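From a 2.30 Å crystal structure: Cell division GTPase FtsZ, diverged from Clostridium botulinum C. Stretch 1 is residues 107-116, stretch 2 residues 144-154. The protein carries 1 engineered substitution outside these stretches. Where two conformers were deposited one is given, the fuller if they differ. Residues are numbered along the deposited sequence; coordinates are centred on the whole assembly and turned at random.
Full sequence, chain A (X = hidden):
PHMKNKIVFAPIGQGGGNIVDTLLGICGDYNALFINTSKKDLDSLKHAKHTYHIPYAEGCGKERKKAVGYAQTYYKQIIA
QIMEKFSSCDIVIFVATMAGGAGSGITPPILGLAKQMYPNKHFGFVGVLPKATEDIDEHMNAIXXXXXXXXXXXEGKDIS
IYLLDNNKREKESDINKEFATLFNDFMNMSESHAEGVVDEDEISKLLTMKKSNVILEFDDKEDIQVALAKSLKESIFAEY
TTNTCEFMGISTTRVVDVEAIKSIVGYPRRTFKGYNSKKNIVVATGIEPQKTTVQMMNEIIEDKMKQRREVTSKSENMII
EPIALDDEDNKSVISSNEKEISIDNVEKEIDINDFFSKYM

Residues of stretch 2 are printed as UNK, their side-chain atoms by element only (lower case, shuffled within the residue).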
# COMPACT_ATOMS: atom_id res chain seq x y z
N THR A 107 -2.90 -13.87 0.52
CA THR A 107 -3.37 -12.61 -0.05
C THR A 107 -3.60 -12.67 -1.57
O THR A 107 -4.59 -12.14 -2.06
CB THR A 107 -2.41 -11.45 0.23
OG1 THR A 107 -2.09 -11.41 1.62
CG2 THR A 107 -3.04 -10.11 -0.17
N PRO A 108 -2.66 -13.25 -2.33
CA PRO A 108 -2.86 -13.24 -3.78
C PRO A 108 -4.13 -13.98 -4.22
O PRO A 108 -4.91 -13.44 -4.99
CB PRO A 108 -1.59 -13.94 -4.31
CG PRO A 108 -0.56 -13.66 -3.28
CD PRO A 108 -1.32 -13.72 -1.96
N PRO A 109 -4.35 -15.21 -3.73
CA PRO A 109 -5.58 -15.87 -4.18
C PRO A 109 -6.83 -15.09 -3.78
O PRO A 109 -7.71 -14.90 -4.62
CB PRO A 109 -5.55 -17.23 -3.47
CG PRO A 109 -4.13 -17.43 -3.06
CD PRO A 109 -3.54 -16.06 -2.85
N ILE A 110 -6.91 -14.65 -2.53
CA ILE A 110 -8.12 -13.95 -2.09
C ILE A 110 -8.36 -12.68 -2.89
O ILE A 110 -9.48 -12.39 -3.29
CB ILE A 110 -8.10 -13.64 -0.58
CG1 ILE A 110 -8.06 -14.93 0.21
CG2 ILE A 110 -9.35 -12.92 -0.18
CD1 ILE A 110 -8.38 -14.74 1.67
N LEU A 111 -7.29 -11.93 -3.14
CA LEU A 111 -7.39 -10.74 -3.98
C LEU A 111 -7.80 -11.11 -5.42
O LEU A 111 -8.72 -10.52 -5.98
CB LEU A 111 -6.07 -9.98 -3.94
CG LEU A 111 -5.68 -8.87 -4.90
CD1 LEU A 111 -6.80 -7.88 -5.07
CD2 LEU A 111 -4.47 -8.18 -4.30
N GLY A 112 -7.14 -12.10 -6.01
CA GLY A 112 -7.50 -12.52 -7.35
C GLY A 112 -8.95 -13.00 -7.44
O GLY A 112 -9.67 -12.70 -8.39
N LEU A 113 -9.38 -13.74 -6.43
CA LEU A 113 -10.73 -14.28 -6.39
C LEU A 113 -11.79 -13.19 -6.17
O LEU A 113 -12.85 -13.22 -6.81
CB LEU A 113 -10.84 -15.37 -5.33
CG LEU A 113 -12.22 -15.99 -5.14
CD1 LEU A 113 -12.74 -16.52 -6.46
CD2 LEU A 113 -12.15 -17.09 -4.11
N ALA A 114 -11.49 -12.24 -5.29
CA ALA A 114 -12.41 -11.13 -5.03
C ALA A 114 -12.57 -10.24 -6.25
O ALA A 114 -13.68 -9.81 -6.57
CB ALA A 114 -11.94 -10.30 -3.82
N LYS A 115 -11.47 -9.94 -6.92
CA LYS A 115 -11.51 -9.14 -8.14
C LYS A 115 -12.47 -9.78 -9.16
O LYS A 115 -13.26 -9.08 -9.80
CB LYS A 115 -10.12 -9.00 -8.75
CG LYS A 115 -9.94 -7.80 -9.68
CD LYS A 115 -8.60 -7.87 -10.44
CE LYS A 115 -8.63 -8.93 -11.56
NZ LYS A 115 -7.49 -8.87 -12.54
N GLN A 116 -12.40 -11.10 -9.33
CA GLN A 116 -13.28 -11.76 -10.30
C GLN A 116 -14.73 -11.71 -9.85
O GLN A 116 -15.63 -11.54 -10.67
CB GLN A 116 -12.86 -13.21 -10.58
CG GLN A 116 -11.52 -13.37 -11.30
CD GLN A 116 -11.37 -12.49 -12.54
OE1 GLN A 116 -10.33 -11.86 -12.74
NE2 GLN A 116 -12.42 -12.44 -13.36
N UNK A 144 7.48 -14.85 -4.43
CA UNK A 144 6.32 -15.65 -4.81
C UNK A 144 5.05 -14.84 -4.64
O UNK A 144 4.11 -14.93 -5.44
c UNK A 144 6.25 -16.94 -3.99
N UNK A 145 5.02 -14.03 -3.60
CA UNK A 145 3.85 -13.19 -3.37
C UNK A 145 3.69 -12.19 -4.50
O UNK A 145 2.61 -11.99 -5.05
c UNK A 145 3.97 -12.46 -2.04
s UNK A 145 2.60 -11.38 -1.70
N UNK A 146 4.79 -11.55 -4.85
CA UNK A 146 4.75 -10.59 -5.93
C UNK A 146 4.33 -11.26 -7.25
O UNK A 146 3.44 -10.78 -7.96
n UNK A 146 6.77 -8.29 -9.27
c UNK A 146 6.17 -7.25 -8.61
c UNK A 146 5.83 -7.72 -7.33
c UNK A 146 5.26 -5.12 -8.14
c UNK A 146 6.14 -9.97 -6.08
c UNK A 146 6.26 -9.08 -7.25
c UNK A 146 6.83 -9.38 -8.44
c UNK A 146 5.19 -6.85 -6.44
c UNK A 146 5.89 -5.95 -9.03
c UNK A 146 4.90 -5.56 -6.86
N UNK A 147 4.98 -12.36 -7.58
CA UNK A 147 4.68 -13.04 -8.83
C UNK A 147 3.22 -13.47 -8.91
O UNK A 147 2.61 -13.36 -9.98
c UNK A 147 6.99 -13.80 -9.50
n UNK A 147 7.96 -14.71 -9.41
c UNK A 147 5.61 -14.23 -9.03
o UNK A 147 7.18 -12.67 -9.96
N UNK A 148 2.66 -13.95 -7.81
CA UNK A 148 1.28 -14.44 -7.83
C UNK A 148 0.32 -13.27 -8.01
O UNK A 148 -0.69 -13.38 -8.71
c UNK A 148 1.59 -16.55 -6.48
o UNK A 148 1.51 -17.17 -5.39
c UNK A 148 0.93 -15.20 -6.56
o UNK A 148 2.17 -17.00 -7.49
N UNK A 149 0.65 -12.14 -7.39
CA UNK A 149 -0.16 -10.94 -7.58
C UNK A 149 -0.08 -10.44 -9.04
O UNK A 149 -1.11 -10.12 -9.65
c UNK A 149 0.17 -9.86 -6.53
c UNK A 149 -0.20 -9.31 -4.07
c UNK A 149 -0.37 -8.50 -6.94
c UNK A 149 -0.44 -10.28 -5.19
N UNK A 150 1.13 -10.39 -9.60
CA UNK A 150 1.29 -10.00 -11.00
C UNK A 150 0.45 -10.89 -11.92
O UNK A 150 -0.32 -10.40 -12.75
c UNK A 150 2.77 -10.07 -11.41
s UNK A 150 3.13 -7.29 -11.19
c UNK A 150 2.52 -6.69 -9.61
c UNK A 150 3.65 -8.98 -10.78
N UNK A 151 0.59 -12.20 -11.76
CA UNK A 151 -0.11 -13.15 -12.61
C UNK A 151 -1.64 -13.02 -12.54
O UNK A 151 -2.34 -13.31 -13.52
c UNK A 151 0.16 -17.06 -12.68
n UNK A 151 3.05 -17.26 -10.40
n UNK A 151 2.97 -17.27 -12.70
c UNK A 151 2.34 -17.22 -11.53
c UNK A 151 0.35 -14.58 -12.28
n UNK A 151 1.01 -17.12 -11.49
c UNK A 151 -0.51 -15.69 -12.86
N UNK A 152 -2.16 -12.58 -11.40
CA UNK A 152 -3.61 -12.46 -11.19
C UNK A 152 -4.21 -11.09 -11.47
O UNK A 152 -5.43 -10.93 -11.39
o UNK A 152 -3.62 -14.18 -9.48
c UNK A 152 -3.95 -12.82 -9.75
N UNK A 153 -3.38 -10.10 -11.78
CA UNK A 153 -3.85 -8.72 -11.91
C UNK A 153 -3.32 -8.09 -13.18
O UNK A 153 -3.16 -6.86 -13.25
c UNK A 153 -3.35 -7.85 -10.75
c UNK A 153 -3.80 -8.40 -9.41
o UNK A 153 -1.91 -7.80 -10.78
N UNK A 154 -3.02 -8.93 -14.17
CA UNK A 154 -2.44 -8.45 -15.42
C UNK A 154 -1.21 -7.59 -15.17
O UNK A 154 -1.11 -6.47 -15.67
c UNK A 154 -3.47 -7.66 -16.23
o UNK A 154 -2.10 -8.09 -18.18
n UNK A 154 -3.66 -6.47 -18.34
c UNK A 154 -3.02 -7.42 -17.67

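Position 144 carries a single side-chain carbon, set sideways and well short of stretch 1. One carbon and nothing more makes it Ala 144, whose small methyl is readily accommodated in a helix. Position 145 has one carbon followed by a sulfur, which lies 4.2 Å from Pro 108 CG; a lone carbon ending in sulfur is cysteine. In its t rotamer, Cys 145 lays SG against the proline ring, a small apolar atom suited to a buried site.

At position 146 one carbon leads to fused five- and six-membered rings holding eight carbons and one nitrogen, the indole of Trp 146. Its CA-to-CB bond points away from stretch 1, so this large, buried ring system packs elsewhere in the structure. Position 147 has two carbons, the second bearing one oxygen and one nitrogen. That is the amide of Asn 147, out of reach of stretch 1 and at home on an exposed face.

Position 148 also has two carbons, but the second bears two oxygens, and its CB packs 3.6 Å from Pro 108 CB. The carboxylate identifies Asp 148, so the aliphatic base of a charged residue serves the contact. Position 149 has four carbons, forked at the first, with one arm two carbons long; its CB starts sideways, but the end comes nearer, and the longer arm reaches Pro 108 and Leu 111. This is the beta-branched pattern of Ile 149. Its CG1 lies 3.9 Å from Pro 108 CG and its CD1 4.4 Å from Leu 111 CD2, so the long arm suits a site between two apolar side chains.

Position 150 is an unbranched chain of two carbons, a sulfur and a carbon, out of reach of stretch 1; it is Met 150, whose flexible apolar chain suits a buried site. Position 151 has three carbons, a nitrogen, then a carbon carrying two more nitrogens, the guanidinium of Arg 151. Exposed and also out of reach, it turns back along its own helix, where NH2 forms a salt bridge with Asp 148 OD1 at 3.1 Å.

Position 152 has one carbon and one oxygen; its CB points toward stretch 1 and lies 4.3 Å from Gly 112 CA. It is Ser 152, a small residue that suits so close an approach. Position 153 has a first carbon carrying one oxygen and one carbon, so it is Thr 153. Its OG1 donates a 2.7 Å hydrogen bond to Ile 149 O, tying the residue back to the preceding helix. Position 154 again has two carbons, the second with one oxygen and one nitrogen, its end leading away from stretch 1; exposed Asn 154 suits the positive phi and psi.

The two helices run nearly parallel, 12° apart, with axes approaching to 8.9 Å. Pro 108 fills the space between them at one level. Further along, Gly 112 has no side chain, and an ideal CB there would sit a tight 3.3 Å from Ser 152 CB, so glycine permits the close fit. Finally, Lys 115 NZ donates a hydrogen bond to Ser 152 O at 3.1 Å, adding a polar link to a mainly apolar contact.

Stretch 2 144-154: ACWNDIMRSTN
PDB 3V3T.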